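Glutamate racemase (Bacillus anthracis, PDB 2DWU) belongs to the Asp/Glu/hydantoin racemase family of enzymes and holds D-glutamic acid in a pocket of its alpha/beta fold. Local coordinates at residues V62-L65 / K66-P69; A23-I26 / I27-P31; L159-T162 / A163-T166. All blocks are in the same frame, centred on the assembly; numbering follows the deposited sequence.

Interaction 1. Residues V62-L65 / K66-P69; sequences VEFL and KQFP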
ATOM      1  N   VAL B  62       8.802  22.714 -10.173  1.00 12.46           N
ATOM      2  CA  VAL B  62       9.035  21.631 -11.135  1.00 13.05           C
ATOM      3  C   VAL B  62      10.138  22.050 -12.117  1.00 15.79           C
ATOM      4  O   VAL B  62      10.974  21.232 -12.495  1.00 15.97           O
ATOM      5  CB  VAL B  62       7.751  21.268 -11.915  1.00 13.34           C
ATOM      6  CG1 VAL B  62       8.077  20.308 -13.080  1.00 15.39           C
ATOM      7  CG2 VAL B  62       6.753  20.605 -10.968  1.00 13.75           C
ATOM      8  N   GLU B  63      10.147  23.323 -12.509  1.00 16.18           N
ATOM      9  CA  GLU B  63      11.172  23.814 -13.427  1.00 17.14           C
ATOM     10  C   GLU B  63      12.541  23.672 -12.795  1.00 16.17           C
ATOM     11  O   GLU B  63      13.518  23.357 -13.481  1.00 16.36           O
ATOM     12  CB  GLU B  63      10.924  25.283 -13.806  1.00 19.42           C
ATOM     13  CG  GLU B  63       9.847  25.444 -14.862  1.00 25.44           C
ATOM     14  CD  GLU B  63      10.103  24.571 -16.087  1.00 29.29           C
ATOM     15  OE1 GLU B  63      11.145  24.775 -16.752  1.00 32.60           O
ATOM     16  OE2 GLU B  63       9.272  23.680 -16.379  1.00 31.35           O
ATOM     17  N   PHE B  64      12.620  23.905 -11.485  1.00 12.92           N
ATOM     18  CA  PHE B  64      13.870  23.753 -10.775  1.00 14.30           C
ATOM     19  C   PHE B  64      14.291  22.285 -10.769  1.00 13.51           C
ATOM     20  O   PHE B  64      15.452  21.953 -11.044  1.00 13.89           O
ATOM     21  CB  PHE B  64      13.737  24.232  -9.324  1.00 13.20           C
ATOM     22  CG  PHE B  64      14.915  23.860  -8.463  1.00 15.62           C
ATOM     23  CD1 PHE B  64      16.125  24.529  -8.584  1.00 15.68           C
ATOM     24  CD2 PHE B  64      14.829  22.791  -7.572  1.00 14.84           C
ATOM     25  CE1 PHE B  64      17.240  24.139  -7.832  1.00 17.20           C
ATOM     26  CE2 PHE B  64      15.932  22.395  -6.819  1.00 16.23           C
ATOM     27  CZ  PHE B  64      17.144  23.072  -6.950  1.00 17.06           C
ATOM     28  N   LEU B  65      13.358  21.395 -10.440  1.00 14.38           N
ATOM     29  CA  LEU B  65      13.678  19.973 -10.368  1.00 15.33           C
ATOM     30  C   LEU B  65      14.054  19.360 -11.714  1.00 16.39           C
ATOM     31  O   LEU B  65      14.794  18.375 -11.765  1.00 15.71           O
ATOM     32  CB  LEU B  65      12.498  19.202  -9.743  1.00 14.18           C
ATOM     33  CG  LEU B  65      12.269  19.502  -8.257  1.00 13.63           C
ATOM     34  CD1 LEU B  65      10.987  18.780  -7.771  1.00 12.06           C
ATOM     35  CD2 LEU B  65      13.478  19.053  -7.423  1.00 13.64           C
ATOM     36  N   LYS B  66      13.568  19.953 -12.798  1.00 16.85           N
ATOM     37  CA  LYS B  66      13.850  19.435 -14.135  1.00 20.13           C
ATOM     38  C   LYS B  66      15.317  19.554 -14.512  1.00 20.48           C
ATOM     39  O   LYS B  66      15.754  18.984 -15.517  1.00 20.74           O
ATOM     40  CB  LYS B  66      12.980  20.145 -15.171  1.00 21.47           C
ATOM     41  CG  LYS B  66      11.620  19.531 -15.334  1.00 26.01           C
ATOM     42  CD  LYS B  66      10.739  20.400 -16.221  1.00 29.39           C
ATOM     43  CE  LYS B  66       9.546  19.611 -16.712  1.00 33.14           C
ATOM     44  NZ  LYS B  66       9.979  18.497 -17.614  1.00 36.71           N
ATOM     45  N   GLN B  67      16.081  20.286 -13.709  1.00 19.54           N
ATOM     46  CA  GLN B  67      17.505  20.444 -13.963  1.00 20.69           C
ATOM     47  C   GLN B  67      18.233  19.157 -13.569  1.00 19.87           C
ATOM     48  O   GLN B  67      19.400  18.949 -13.922  1.00 20.77           O
ATOM     49  CB  GLN B  67      18.039  21.641 -13.174  1.00 22.57           C
ATOM     50  CG  GLN B  67      17.305  22.939 -13.527  1.00 25.45           C
ATOM     51  CD  GLN B  67      17.796  24.134 -12.717  1.00 28.86           C
ATOM     52  OE1 GLN B  67      17.620  24.190 -11.497  1.00 28.89           O
ATOM     53  NE2 GLN B  67      18.429  25.093 -13.397  1.00 29.72           N
ATOM     54  N   PHE B  68      17.528  18.291 -12.841  1.00 17.42           N
ATOM     55  CA  PHE B  68      18.077  17.014 -12.390  1.00 16.99           C
ATOM     56  C   PHE B  68      17.481  15.866 -13.177  1.00 14.91           C
ATOM     57  O   PHE B  68      16.413  16.001 -13.784  1.00 14.81           O
ATOM     58  CB  PHE B  68      17.768  16.789 -10.907  1.00 17.19           C
ATOM     59  CG  PHE B  68      18.292  17.860 -10.011  1.00 20.18           C
ATOM     60  CD1 PHE B  68      17.540  18.996  -9.762  1.00 21.54           C
ATOM     61  CD2 PHE B  68      19.541  17.735  -9.410  1.00 21.54           C
ATOM     62  CE1 PHE B  68      18.015  19.994  -8.924  1.00 24.07           C
ATOM     63  CE2 PHE B  68      20.030  18.727  -8.568  1.00 23.45           C
ATOM     64  CZ  PHE B  68      19.256  19.864  -8.324  1.00 24.24           C
ATOM     65  N   PRO B  69      18.173  14.707 -13.203  1.00 14.98           N
ATOM     66  CA  PRO B  69      17.603  13.584 -13.953  1.00 14.13           C
ATOM     67  C   PRO B  69      16.475  12.913 -13.161  1.00 14.30           C
ATOM     68  O   PRO B  69      16.726  11.971 -12.425  1.00 15.65           O
ATOM     69  CB  PRO B  69      18.795  12.649 -14.148  1.00 13.43           C
ATOM     70  CG  PRO B  69      19.616  12.880 -12.912  1.00 15.32           C
ATOM     71  CD  PRO B  69      19.492  14.375 -12.634  1.00 15.26           C
TER
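Phe68 turns the edge of its ring toward the face of Phe64 in an offset edge-to-face pair, the centroids 5.6 Å apart and the planes at 66°. Phe68 CE1 stands 3.8 Å from both CZ and CE2 of Phe64. With CG anti to the backbone N (chi1 169°), beside the carbonyl carbon, the Phe64 ring lies on the side of the following turn, and a type I beta turn from Leu65 to Phe68 brings the second ring to meet it. The turn is closed by Phe68 N to Leu65 O at 2.9 Å; Gln67 N reaches Phe64 O at 3.2 Å. One step earlier Lys66 N closes the last helical turn onto Val62 O at 2.9 Å.

On another side the aliphatic part of Lys66 runs obliquely over Val62, CE lying 4.0 Å from Val62 CG1, while CD passes 3.6 Å from Glu63 OE2. Beyond the two segments Phe64 also meets Phe240 edge-to-face, and Leu65 packs on strands 9-14, 35-39 and 70-75. The ring pair would help keep the turn against the helix end, whereas Glu63 OE2 and Lys66 NZ, 5.4 Å apart at the surface, are not in contact, so any attraction between them is probably weak.

Interaction 2. Residues A23-I26 / I27-P31; sequences ASEI and IRQLP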
ATOM      1  N   ALA B  23       9.667  12.802   2.795  1.00  6.88           N
ATOM      2  CA  ALA B  23      11.018  12.430   2.428  1.00  7.12           C
ATOM      3  C   ALA B  23      11.557  11.335   3.340  1.00  6.66           C
ATOM      4  O   ALA B  23      12.186  10.390   2.859  1.00  7.17           O
ATOM      5  CB  ALA B  23      11.910  13.650   2.511  1.00  7.22           C
ATOM      6  N   SER B  24      11.314  11.443   4.644  0.50  7.32           N
ATOM      7  CA  SER B  24      11.822  10.443   5.575  0.50  8.47           C
ATOM      8  C   SER B  24      11.239   9.076   5.274  0.50  8.07           C
ATOM      9  O   SER B  24      11.938   8.076   5.349  0.50  7.39           O
ATOM     10  CB  SER B  24      11.530  10.832   7.037  0.50  9.98           C
ATOM     11  OG  SER B  24      10.150  10.725   7.356  0.50 13.95           O
ATOM     12  N   GLU B  25       9.955   9.023   4.924  1.00  7.13           N
ATOM     13  CA  GLU B  25       9.361   7.731   4.622  1.00  6.56           C
ATOM     14  C   GLU B  25       9.894   7.137   3.315  1.00  6.48           C
ATOM     15  O   GLU B  25      10.043   5.927   3.205  1.00  7.42           O
ATOM     16  CB  GLU B  25       7.839   7.865   4.603  1.00  6.51           C
ATOM     17  CG  GLU B  25       7.302   7.873   6.047  1.00  5.89           C
ATOM     18  CD  GLU B  25       7.614   6.558   6.737  1.00  9.95           C
ATOM     19  OE1 GLU B  25       7.125   5.523   6.255  1.00 11.25           O
ATOM     20  OE2 GLU B  25       8.381   6.529   7.736  1.00 13.54           O
ATOM     21  N   ILE B  26      10.183   7.973   2.321  1.00  7.13           N
ATOM     22  CA  ILE B  26      10.766   7.461   1.071  1.00  8.01           C
ATOM     23  C   ILE B  26      12.168   6.920   1.382  1.00  8.82           C
ATOM     24  O   ILE B  26      12.543   5.835   0.921  1.00  8.29           O
ATOM     25  CB  ILE B  26      10.830   8.568   0.004  1.00 10.25           C
ATOM     26  CG1 ILE B  26       9.395   8.948  -0.407  1.00  9.90           C
ATOM     27  CG2 ILE B  26      11.624   8.088  -1.214  1.00 10.12           C
ATOM     28  CD1 ILE B  26       9.325  10.185  -1.312  1.00 12.13           C
ATOM     29  N   ILE B  27      12.930   7.662   2.184  1.00  8.92           N
ATOM     30  CA  ILE B  27      14.284   7.219   2.558  1.00  9.42           C
ATOM     31  C   ILE B  27      14.239   5.877   3.312  1.00  9.18           C
ATOM     32  O   ILE B  27      15.091   4.983   3.101  1.00  9.75           O
ATOM     33  CB  ILE B  27      14.977   8.321   3.404  1.00 10.89           C
ATOM     34  CG1 ILE B  27      15.324   9.485   2.470  1.00 11.83           C
ATOM     35  CG2 ILE B  27      16.222   7.751   4.156  1.00 12.80           C
ATOM     36  CD1 ILE B  27      15.762  10.742   3.193  1.00 14.71           C
ATOM     37  N   ARG B  28      13.234   5.702   4.172  1.00  8.02           N
ATOM     38  CA  ARG B  28      13.096   4.469   4.932  1.00  7.42           C
ATOM     39  C   ARG B  28      12.619   3.268   4.115  1.00  8.39           C
ATOM     40  O   ARG B  28      13.177   2.174   4.214  1.00  9.77           O
ATOM     41  CB  ARG B  28      12.141   4.691   6.108  1.00  8.43           C
ATOM     42  CG  ARG B  28      12.058   3.512   7.083  1.00  9.23           C
ATOM     43  CD  ARG B  28      11.122   3.836   8.252  1.00 10.45           C
ATOM     44  NE  ARG B  28       9.717   3.909   7.859  1.00  9.16           N
ATOM     45  CZ  ARG B  28       8.965   2.832   7.631  1.00  6.93           C
ATOM     46  NH1 ARG B  28       9.488   1.620   7.763  1.00 10.02           N
ATOM     47  NH2 ARG B  28       7.699   2.976   7.269  1.00 10.81           N
ATOM     48  N   GLN B  29      11.565   3.451   3.319  1.00  7.40           N
ATOM     49  CA  GLN B  29      10.993   2.342   2.564  1.00  6.37           C
ATOM     50  C   GLN B  29      11.628   2.072   1.189  1.00  8.65           C
ATOM     51  O   GLN B  29      11.468   0.998   0.632  1.00  7.63           O
ATOM     52  CB  GLN B  29       9.487   2.591   2.390  1.00  6.39           C
ATOM     53  CG  GLN B  29       8.723   2.686   3.696  1.00  6.82           C
ATOM     54  CD  GLN B  29       7.230   2.772   3.444  1.00  7.82           C
ATOM     55  OE1 GLN B  29       6.688   1.976   2.679  1.00  8.65           O
ATOM     56  NE2 GLN B  29       6.562   3.749   4.067  1.00  8.08           N
ATOM     57  N   LEU B  30      12.357   3.046   0.654  1.00  7.18           N
ATOM     58  CA  LEU B  30      13.045   2.897  -0.641  1.00  6.53           C
ATOM     59  C   LEU B  30      14.475   3.389  -0.403  1.00  6.50           C
ATOM     60  O   LEU B  30      14.919   4.394  -0.982  1.00  8.28           O
ATOM     61  CB  LEU B  30      12.348   3.747  -1.694  1.00  7.63           C
ATOM     62  CG  LEU B  30      11.038   3.123  -2.218  1.00  8.87           C
ATOM     63  CD1 LEU B  30      10.221   4.179  -2.925  1.00  7.91           C
ATOM     64  CD2 LEU B  30      11.349   1.967  -3.157  1.00  8.76           C
ATOM     65  N   PRO B  31      15.208   2.675   0.446  1.00  7.77           N
ATOM     66  CA  PRO B  31      16.582   3.064   0.775  1.00  7.72           C
ATOM     67  C   PRO B  31      17.599   3.076  -0.329  1.00  8.75           C
ATOM     68  O   PRO B  31      18.709   3.544  -0.094  1.00 10.49           O
ATOM     69  CB  PRO B  31      16.965   2.111   1.907  1.00  8.40           C
ATOM     70  CG  PRO B  31      16.198   0.851   1.550  1.00  8.50           C
ATOM     71  CD  PRO B  31      14.846   1.383   1.048  1.00  7.56           C
TER
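Ala23 O receives Ile27 N at 2.9 Å, one of the i to i+4 bonds of helix 20-29, the helix of the beta-alpha-beta unit that links strand 9-14 to strand 35-39. Ile27 CG1 lies close over the same carbonyl oxygen, and its side chain packs on Ile35 of the following strand.

Ser24 O takes the next bond, from Arg28 N, while its own hydroxyl, in the conformer modelled here, looks back along the helix and bonds to Thr21 O.

Glu25 carries the side-chain chemistry. Its chain bends at chi2 (-63°), bringing the carboxylate up alongside Arg28, and the two side chains run the same way with their planes 38° apart. Arg28 grips it side-on with two nitrogens, one to each oxygen: NE reaches Glu25 OE2 at 2.9 Å in a nearly straight bond (174°), and NH2 reaches Glu25 OE1 at 2.8 Å, using the syn lone pair of that oxygen. This salt bridge probably steadies the guanidinium group where it meets the second subunit, since NH2 also bonds Lys109 O of that chain. Glu25 O meanwhile accepts from Gln29 N.

Ile26 O closes the last turn with Leu30 N at 2.8 Å, just where Leu30 departs from helical geometry. Ile26 CG2 stands 4.4 Å from Leu30 CB, and the Ile26 side chain also touches Ile35.

Glu25 OE1 accepts from two donors, Arg28 NH2 and Gln29 NE2, the latter also bonded to Glu213 O: Gln29 NE2 meets Glu25 OE1 at 2.9 Å, nearly along the C-O axis, with the oxygen in the amide plane of Gln29.

Interaction 3. Residues L159-T162 / A163-T166; sequences LEDT and AYVT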
ATOM      1  N   LEU B 159       5.389  23.691  18.990  1.00 18.95           N
ATOM      2  CA  LEU B 159       5.386  22.286  19.372  1.00 21.02           C
ATOM      3  C   LEU B 159       5.877  21.957  20.781  1.00 23.19           C
ATOM      4  O   LEU B 159       5.431  20.979  21.380  1.00 23.14           O
ATOM      5  CB  LEU B 159       6.148  21.464  18.325  1.00 20.29           C
ATOM      6  CG  LEU B 159       5.915  19.951  18.326  1.00 20.21           C
ATOM      7  CD1 LEU B 159       4.431  19.636  18.081  1.00 19.82           C
ATOM      8  CD2 LEU B 159       6.775  19.328  17.246  1.00 20.81           C
ATOM      9  N   GLU B 160       6.769  22.772  21.331  1.00 24.86           N
ATOM     10  CA  GLU B 160       7.279  22.498  22.669  1.00 26.76           C
ATOM     11  C   GLU B 160       6.298  22.912  23.763  1.00 25.83           C
ATOM     12  O   GLU B 160       6.451  22.506  24.921  1.00 25.78           O
ATOM     13  CB  GLU B 160       8.617  23.213  22.872  1.00 29.77           C
ATOM     14  CG  GLU B 160       9.501  23.228  21.624  1.00 35.50           C
ATOM     15  CD  GLU B 160       9.810  21.839  21.087  1.00 38.21           C
ATOM     16  OE1 GLU B 160      10.488  21.746  20.037  1.00 41.64           O
ATOM     17  OE2 GLU B 160       9.383  20.839  21.706  1.00 40.26           O
ATOM     18  N   ASP B 161       5.300  23.717  23.403  1.00 23.59           N
ATOM     19  CA  ASP B 161       4.289  24.178  24.356  1.00 22.48           C
ATOM     20  C   ASP B 161       3.178  23.136  24.335  1.00 21.57           C
ATOM     21  O   ASP B 161       2.161  23.327  23.689  1.00 20.89           O
ATOM     22  CB  ASP B 161       3.742  25.533  23.913  1.00 24.32           C
ATOM     23  CG  ASP B 161       2.913  26.218  24.988  1.00 26.58           C
ATOM     24  OD1 ASP B 161       2.348  25.515  25.866  1.00 27.08           O
ATOM     25  OD2 ASP B 161       2.817  27.468  24.938  1.00 27.20           O
ATOM     26  N   THR B 162       3.382  22.027  25.041  0.50 21.24           N
ATOM     27  CA  THR B 162       2.409  20.938  25.049  0.50 20.74           C
ATOM     28  C   THR B 162       0.989  21.293  25.474  0.50 20.58           C
ATOM     29  O   THR B 162       0.031  20.743  24.932  0.50 20.17           O
ATOM     30  CB  THR B 162       2.906  19.743  25.898  0.50 21.80           C
ATOM     31  OG1 THR B 162       3.051  20.142  27.265  0.50 21.75           O
ATOM     32  CG2 THR B 162       4.244  19.241  25.366  0.50 22.23           C
ATOM     33  N   ALA B 163       0.835  22.192  26.441  1.00 19.60           N
ATOM     34  CA  ALA B 163      -0.506  22.584  26.855  1.00 20.36           C
ATOM     35  C   ALA B 163      -1.216  23.270  25.688  1.00 18.74           C
ATOM     36  O   ALA B 163      -2.408  23.048  25.451  1.00 19.68           O
ATOM     37  CB  ALA B 163      -0.437  23.537  28.053  1.00 21.68           C
ATOM     38  N   TYR B 164      -0.473  24.105  24.964  1.00 17.18           N
ATOM     39  CA  TYR B 164      -1.040  24.836  23.842  1.00 16.19           C
ATOM     40  C   TYR B 164      -1.371  23.873  22.711  1.00 14.72           C
ATOM     41  O   TYR B 164      -2.417  23.998  22.059  1.00 15.22           O
ATOM     42  CB  TYR B 164      -0.040  25.893  23.342  1.00 15.43           C
ATOM     43  CG  TYR B 164      -0.625  26.805  22.292  1.00 15.28           C
ATOM     44  CD1 TYR B 164      -0.226  26.718  20.956  1.00 13.07           C
ATOM     45  CD2 TYR B 164      -1.631  27.705  22.627  1.00 16.59           C
ATOM     46  CE1 TYR B 164      -0.835  27.513  19.970  1.00 13.24           C
ATOM     47  CE2 TYR B 164      -2.245  28.494  21.659  1.00 17.62           C
ATOM     48  CZ  TYR B 164      -1.840  28.389  20.335  1.00 14.95           C
ATOM     49  OH  TYR B 164      -2.474  29.154  19.388  1.00 18.70           O
ATOM     50  N   VAL B 165      -0.481  22.917  22.476  1.00 15.47           N
ATOM     51  CA  VAL B 165      -0.700  21.955  21.394  1.00 15.45           C
ATOM     52  C   VAL B 165      -1.954  21.134  21.720  1.00 16.21           C
ATOM     53  O   VAL B 165      -2.826  20.946  20.873  1.00 14.03           O
ATOM     54  CB  VAL B 165       0.529  21.019  21.202  1.00 15.44           C
ATOM     55  CG1 VAL B 165       0.244  20.004  20.072  1.00 16.23           C
ATOM     56  CG2 VAL B 165       1.785  21.853  20.827  1.00 15.29           C
ATOM     57  N   THR B 166      -2.067  20.680  22.961  1.00 16.14           N
ATOM     58  CA  THR B 166      -3.236  19.902  23.338  1.00 16.27           C
ATOM     59  C   THR B 166      -4.532  20.685  23.130  1.00 16.06           C
ATOM     60  O   THR B 166      -5.508  20.133  22.641  1.00 14.48           O
ATOM     61  CB  THR B 166      -3.165  19.452  24.799  1.00 18.05           C
ATOM     62  OG1 THR B 166      -2.026  18.603  24.984  1.00 19.79           O
ATOM     63  CG2 THR B 166      -4.421  18.676  25.180  1.00 18.19           C
TER
HETATM   64  O   HOH W   1       2.800  23.610  28.064  1.00 37.24           O
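An aspartate N-cap begins helix 162-177: Asp161 sits right before the first turn, and its carboxylate accepts from Tyr164 N. The bond is fairly long, 3.3 Å from Tyr164 N to Asp161 OD1, and the N-H comes from above the carboxylate plane, 63° out of it. Asp161 has CG anti to its own N (chi1 -168°), a torsion that carries the carboxylate forward over the start of the helix, where CG rests 3.4 Å from Tyr164 CB. The carboxylate and the Tyr164 ring are turned 46° against each other.

A water extends the cap. It donates to Asp161 OD1 and accepts from Ala163 N, 2.9 Å from each, so a second N-H of the first turn is served through solvent. With these amides and the positive end of the helix dipole nearby, the carboxylate would be expected to keep its negative charge.

Asp161 O receives Val165 N at 2.9 Å, and Val165 CG2 comes within 3.2 Å of the same oxygen. Thr162 O accepts twice from Thr166, from the backbone N at 2.9 Å and from the hydroxyl OG1 at 3.0 Å, the two donors approaching opposite faces of the carbonyl plane. Thr166 OG1 lies beside its own backbone N, from where it can reach back one turn.

Beneath the cap, Leu159 CD1 and Val165 CG2 make a loose apolar contact at 4.4 Å. Val165 continues inward onto Val154, Leu194 and Tyr197, while the Tyr164 ring has a cation-pi contact with Arg158. The water is an addition in this model; the carboxylate bond to the N-H three residues on is the hallmark of an Asp N-cap at the start of a helix, here reached by a short link from helix 151-157.

From the N terminus, interaction 2 comes first, closing the end of helix 20-29 on its way to strand 35-39. Interaction 1 follows at the end of helix 51-65, where the turn leads into strand 70-75 of the same six-stranded parallel sheet. Interaction 3 comes much later and opens helix 162-177, which leads on to strand 183-187 of the four-stranded sheet. The three stand in series, with none nested or crossed, and none touches another. Interactions 1 and 2 have centres about 20 Å apart; interactions 1 and 3, about 38 Å apart, lie on opposite sides of the chain's centre. Of the three, only interaction 2 meets the second subunit.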